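Local coordinates for putative methyltransferase from antibiotic biosynthesis pathway (Anabaena variabilis ATCC 29413, PDB 3EGE), which probably transfers a methyl group from S-adenosylmethionine to a substrate not yet identified, as members of the class I methyltransferase superfamily do, at residues T125-I139 against E247-L259. Sequence-based numbering, arbitrary orientation.
Sequences TIVLLTFDIRLAQRI and EIDIGYRFIYTTL
Leu129 lays its CD1 methyl over the centre of the Phe254 ring, 3.7 Å from the centroid, a CH-pi contact in the tightly packed half of this antiparallel strand pair. CG of Leu129 stands anti to the backbone N (chi1 -180°), which swings the methyl across its non-hydrogen-bonded partner, while Val127 CG1 meets the same ring obliquely at CD1. On the other face, Thr130 turns CG2 to Ile255 CG1 (3.7 Å) and OG1 to Gln161; beta-branched residues suit this extended backbone. Paired backbone bonds join Leu128 with Ile255 and Thr130 with Arg253. At the far end the hydroxyl of Thr257 replaces a carbonyl: Ile126 N donates to Thr257 OG1 at 2.9 Å, almost straight (174°).

Past Asp132 the chains run irregularly and the contact opens toward solvent. Gly251, with positive phi, lies so close to Asp132 O that a CB would clash. Asp249 OD1 accepts from Gly251 N in an Asx turn and from Arg253 NH1 (3.0 Å), and Arg253 NH2 reaches OD2, an end-on grip that fixes the guanidinium beside exposed Leu135. Gln137, also exposed, receives Asp249 N on OE1 from above its amide plane, and its CD rests on Ile248 CG1 (3.4 Å). Not all of this half is open: the buried Ile139 and Ile248 meet tip to tip through their CD1 methyls.

In the Rossmann-like methyltransferase sheet, strand 126-131 lies between parallel 97-101 and antiparallel 252-258, which is followed by 172-181; helix 158-169 covers the Leu128 and Ile255 face, and helix 146-153 packs on Phe131 and Ile133.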
# COMPACT_ATOMS: atom_id res chain seq x y z
N THR A 125 7.01 13.50 -10.69
CA THR A 125 5.83 13.47 -9.86
C THR A 125 5.99 12.56 -8.63
O THR A 125 6.80 11.62 -8.61
CB THR A 125 4.58 13.05 -10.71
OG1 THR A 125 4.60 11.65 -10.97
CG2 THR A 125 4.51 13.82 -12.06
N ILE A 126 5.21 12.91 -7.61
CA ILE A 126 5.09 12.18 -6.37
C ILE A 126 3.82 11.32 -6.58
O ILE A 126 2.78 11.86 -6.94
CB ILE A 126 4.98 13.14 -5.15
CG1 ILE A 126 6.27 13.98 -5.00
CG2 ILE A 126 4.74 12.34 -3.88
CD1 ILE A 126 6.23 15.03 -3.88
N VAL A 127 3.96 10.01 -6.44
CA VAL A 127 2.87 9.05 -6.60
C VAL A 127 2.71 8.28 -5.27
O VAL A 127 3.58 7.52 -4.89
CB VAL A 127 3.16 8.05 -7.77
CG1 VAL A 127 1.98 7.03 -7.94
CG2 VAL A 127 3.45 8.81 -9.07
N LEU A 128 1.58 8.48 -4.58
CA LEU A 128 1.29 7.80 -3.31
C LEU A 128 0.12 6.84 -3.49
O LEU A 128 -0.92 7.27 -3.94
CB LEU A 128 0.93 8.85 -2.22
CG LEU A 128 1.92 10.02 -2.02
CD1 LEU A 128 1.42 10.97 -0.89
CD2 LEU A 128 3.33 9.54 -1.72
N LEU A 129 0.30 5.55 -3.20
CA LEU A 129 -0.82 4.59 -3.15
C LEU A 129 -1.16 4.58 -1.66
O LEU A 129 -0.34 4.15 -0.83
CB LEU A 129 -0.52 3.18 -3.64
CG LEU A 129 -1.72 2.19 -3.58
CD1 LEU A 129 -2.97 2.72 -4.33
CD2 LEU A 129 -1.37 0.79 -4.09
N THR A 130 -2.35 5.08 -1.35
CA THR A 130 -2.84 5.25 0.01
C THR A 130 -4.31 4.82 0.06
O THR A 130 -4.81 4.17 -0.85
CB THR A 130 -2.61 6.73 0.47
OG1 THR A 130 -2.95 6.90 1.84
CG2 THR A 130 -3.38 7.73 -0.42
N PHE A 131 -4.99 5.18 1.14
CA PHE A 131 -6.36 4.81 1.34
C PHE A 131 -7.11 5.74 2.31
O PHE A 131 -6.52 6.49 3.11
CB PHE A 131 -6.42 3.37 1.92
CG PHE A 131 -5.81 3.25 3.29
CD1 PHE A 131 -4.43 3.08 3.44
CD2 PHE A 131 -6.58 3.39 4.43
CE1 PHE A 131 -3.84 3.02 4.71
CE2 PHE A 131 -6.00 3.32 5.71
CZ PHE A 131 -4.63 3.14 5.85
N ASP A 132 -8.44 5.59 2.24
CA ASP A 132 -9.37 6.14 3.19
C ASP A 132 -10.55 5.13 3.31
O ASP A 132 -11.43 5.06 2.45
CB ASP A 132 -9.83 7.51 2.77
CG ASP A 132 -10.70 8.17 3.81
OD1 ASP A 132 -11.08 7.50 4.82
OD2 ASP A 132 -10.99 9.36 3.62
N ILE A 133 -10.57 4.40 4.42
CA ILE A 133 -11.62 3.40 4.71
C ILE A 133 -13.05 4.03 4.73
O ILE A 133 -14.03 3.35 4.40
CB ILE A 133 -11.32 2.62 6.04
CG1 ILE A 133 -12.02 1.25 6.07
CG2 ILE A 133 -11.70 3.47 7.27
CD1 ILE A 133 -11.57 0.29 5.06
N ARG A 134 -13.14 5.31 5.10
CA ARG A 134 -14.37 6.11 5.08
C ARG A 134 -15.02 6.20 3.69
O ARG A 134 -16.22 6.52 3.60
CB ARG A 134 -14.14 7.54 5.65
CG ARG A 134 -13.88 7.61 7.18
CD ARG A 134 -13.25 8.92 7.69
NE ARG A 134 -11.89 8.81 7.29
CZ ARG A 134 -10.81 8.58 8.04
NH1 ARG A 134 -10.77 8.67 9.36
NH2 ARG A 134 -9.70 8.41 7.38
N LEU A 135 -14.22 5.98 2.63
CA LEU A 135 -14.68 6.00 1.22
C LEU A 135 -15.00 4.61 0.67
O LEU A 135 -15.52 4.51 -0.45
CB LEU A 135 -13.61 6.64 0.34
CG LEU A 135 -13.19 8.07 0.68
CD1 LEU A 135 -11.99 8.46 -0.19
CD2 LEU A 135 -14.37 8.99 0.50
N ALA A 136 -14.70 3.56 1.44
CA ALA A 136 -14.96 2.20 1.03
C ALA A 136 -16.47 1.85 1.09
O ALA A 136 -17.28 2.44 1.85
CB ALA A 136 -14.14 1.21 1.89
N GLN A 137 -16.83 0.90 0.23
CA GLN A 137 -18.15 0.34 0.23
C GLN A 137 -18.15 -0.80 1.29
O GLN A 137 -17.08 -1.23 1.74
CB GLN A 137 -18.56 -0.10 -1.17
CG GLN A 137 -17.88 -1.31 -1.77
CD GLN A 137 -18.23 -1.43 -3.27
OE1 GLN A 137 -17.55 -0.85 -4.12
NE2 GLN A 137 -19.33 -2.12 -3.57
N ARG A 138 -19.35 -1.18 1.73
CA ARG A 138 -19.56 -2.25 2.72
C ARG A 138 -18.81 -3.54 2.29
O ARG A 138 -19.03 -4.02 1.20
CB ARG A 138 -21.06 -2.51 2.83
CG ARG A 138 -21.50 -3.66 3.72
CD ARG A 138 -21.61 -3.30 5.18
NE ARG A 138 -21.65 -4.51 6.00
CZ ARG A 138 -22.68 -5.36 6.08
NH1 ARG A 138 -23.83 -5.17 5.44
NH2 ARG A 138 -22.56 -6.42 6.84
N ILE A 139 -17.93 -4.06 3.14
CA ILE A 139 -17.16 -5.30 2.87
C ILE A 139 -17.46 -6.28 4.00
O ILE A 139 -17.39 -5.91 5.17
CB ILE A 139 -15.58 -5.09 2.86
CG1 ILE A 139 -15.17 -3.84 2.08
CG2 ILE A 139 -14.85 -6.29 2.26
CD1 ILE A 139 -15.71 -3.82 0.63
N GLU A 247 -14.38 -6.27 -9.81
CA GLU A 247 -13.63 -5.36 -8.95
C GLU A 247 -14.51 -4.61 -7.96
O GLU A 247 -15.71 -4.47 -8.17
CB GLU A 247 -12.81 -4.37 -9.78
CG GLU A 247 -13.61 -3.43 -10.66
CD GLU A 247 -12.75 -2.64 -11.64
OE1 GLU A 247 -11.48 -2.71 -11.58
OE2 GLU A 247 -13.37 -1.95 -12.48
N ILE A 248 -13.88 -4.12 -6.90
CA ILE A 248 -14.56 -3.43 -5.80
C ILE A 248 -13.74 -2.25 -5.25
O ILE A 248 -12.51 -2.28 -5.30
CB ILE A 248 -14.86 -4.45 -4.64
CG1 ILE A 248 -15.99 -3.95 -3.75
CG2 ILE A 248 -13.60 -4.78 -3.84
CD1 ILE A 248 -16.47 -4.97 -2.71
N ASP A 249 -14.44 -1.24 -4.73
CA ASP A 249 -13.79 -0.09 -4.13
C ASP A 249 -13.74 -0.26 -2.63
O ASP A 249 -14.75 -0.17 -1.96
CB ASP A 249 -14.51 1.23 -4.47
CG ASP A 249 -13.71 2.48 -4.01
OD1 ASP A 249 -12.60 2.36 -3.46
OD2 ASP A 249 -14.19 3.58 -4.20
N ILE A 250 -12.53 -0.44 -2.10
CA ILE A 250 -12.29 -0.57 -0.66
C ILE A 250 -11.51 0.66 -0.15
O ILE A 250 -10.83 0.60 0.88
CB ILE A 250 -11.63 -1.92 -0.31
CG1 ILE A 250 -12.35 -3.07 -1.07
CG2 ILE A 250 -11.72 -2.22 1.22
CD1 ILE A 250 -11.71 -4.43 -0.86
N GLY A 251 -11.69 1.80 -0.83
CA GLY A 251 -11.08 3.05 -0.45
C GLY A 251 -9.62 3.26 -0.80
O GLY A 251 -9.03 4.21 -0.31
N TYR A 252 -9.03 2.40 -1.64
CA TYR A 252 -7.64 2.59 -2.08
C TYR A 252 -7.62 3.69 -3.14
O TYR A 252 -8.46 3.70 -4.06
CB TYR A 252 -7.01 1.30 -2.58
CG TYR A 252 -6.82 0.28 -1.49
CD1 TYR A 252 -7.87 -0.63 -1.17
CD2 TYR A 252 -5.64 0.22 -0.76
CE1 TYR A 252 -7.73 -1.60 -0.15
CE2 TYR A 252 -5.45 -0.76 0.27
CZ TYR A 252 -6.51 -1.67 0.58
OH TYR A 252 -6.40 -2.63 1.58
N ARG A 253 -6.65 4.59 -2.97
CA ARG A 253 -6.52 5.79 -3.79
C ARG A 253 -5.06 6.15 -4.11
O ARG A 253 -4.19 6.07 -3.24
CB ARG A 253 -7.08 6.99 -3.00
CG ARG A 253 -8.56 6.96 -2.66
CD ARG A 253 -9.41 7.30 -3.90
NE ARG A 253 -10.83 7.25 -3.60
CZ ARG A 253 -11.57 6.15 -3.44
NH1 ARG A 253 -11.06 4.95 -3.56
NH2 ARG A 253 -12.86 6.26 -3.16
N PHE A 254 -4.83 6.55 -5.36
CA PHE A 254 -3.55 7.14 -5.75
C PHE A 254 -3.71 8.65 -5.56
O PHE A 254 -4.66 9.23 -6.08
CB PHE A 254 -3.16 6.86 -7.20
CG PHE A 254 -2.61 5.49 -7.42
CD1 PHE A 254 -1.31 5.19 -7.03
CD2 PHE A 254 -3.37 4.49 -8.04
CE1 PHE A 254 -0.77 3.90 -7.24
CE2 PHE A 254 -2.84 3.18 -8.24
CZ PHE A 254 -1.53 2.89 -7.85
N ILE A 255 -2.84 9.23 -4.72
CA ILE A 255 -2.70 10.69 -4.58
C ILE A 255 -1.40 10.98 -5.35
O ILE A 255 -0.38 10.30 -5.14
CB ILE A 255 -2.48 11.18 -3.14
CG1 ILE A 255 -3.68 10.98 -2.24
CG2 ILE A 255 -2.23 12.68 -3.12
CD1 ILE A 255 -3.34 11.46 -0.82
N TYR A 256 -1.44 11.99 -6.22
CA TYR A 256 -0.30 12.36 -7.04
C TYR A 256 -0.27 13.82 -7.46
O TYR A 256 -1.32 14.44 -7.67
CB TYR A 256 -0.21 11.46 -8.28
CG TYR A 256 -1.42 11.53 -9.17
CD1 TYR A 256 -2.55 10.75 -8.90
CD2 TYR A 256 -1.46 12.39 -10.29
CE1 TYR A 256 -3.69 10.81 -9.72
CE2 TYR A 256 -2.62 12.45 -11.11
CZ TYR A 256 -3.73 11.66 -10.81
OH TYR A 256 -4.87 11.72 -11.58
N THR A 257 0.95 14.34 -7.60
CA THR A 257 1.17 15.69 -8.08
C THR A 257 1.04 15.76 -9.61
O THR A 257 1.27 14.78 -10.34
CB THR A 257 2.54 16.22 -7.69
OG1 THR A 257 3.54 15.25 -8.04
CG2 THR A 257 2.60 16.51 -6.20
N THR A 258 0.62 16.93 -10.06
CA THR A 258 0.49 17.31 -11.47
C THR A 258 1.07 18.72 -11.60
O THR A 258 1.34 19.38 -10.59
CB THR A 258 -1.00 17.32 -11.96
OG1 THR A 258 -1.80 18.14 -11.09
CG2 THR A 258 -1.60 15.91 -11.99
N LEU A 259 1.26 19.15 -12.85
CA LEU A 259 1.76 20.51 -13.23
C LEU A 259 1.43 21.65 -12.24
O LEU A 259 0.29 21.77 -11.76
CB LEU A 259 1.18 20.90 -14.61
CG LEU A 259 1.54 20.08 -15.86
CD1 LEU A 259 0.57 20.45 -17.02
CD2 LEU A 259 3.02 20.27 -16.25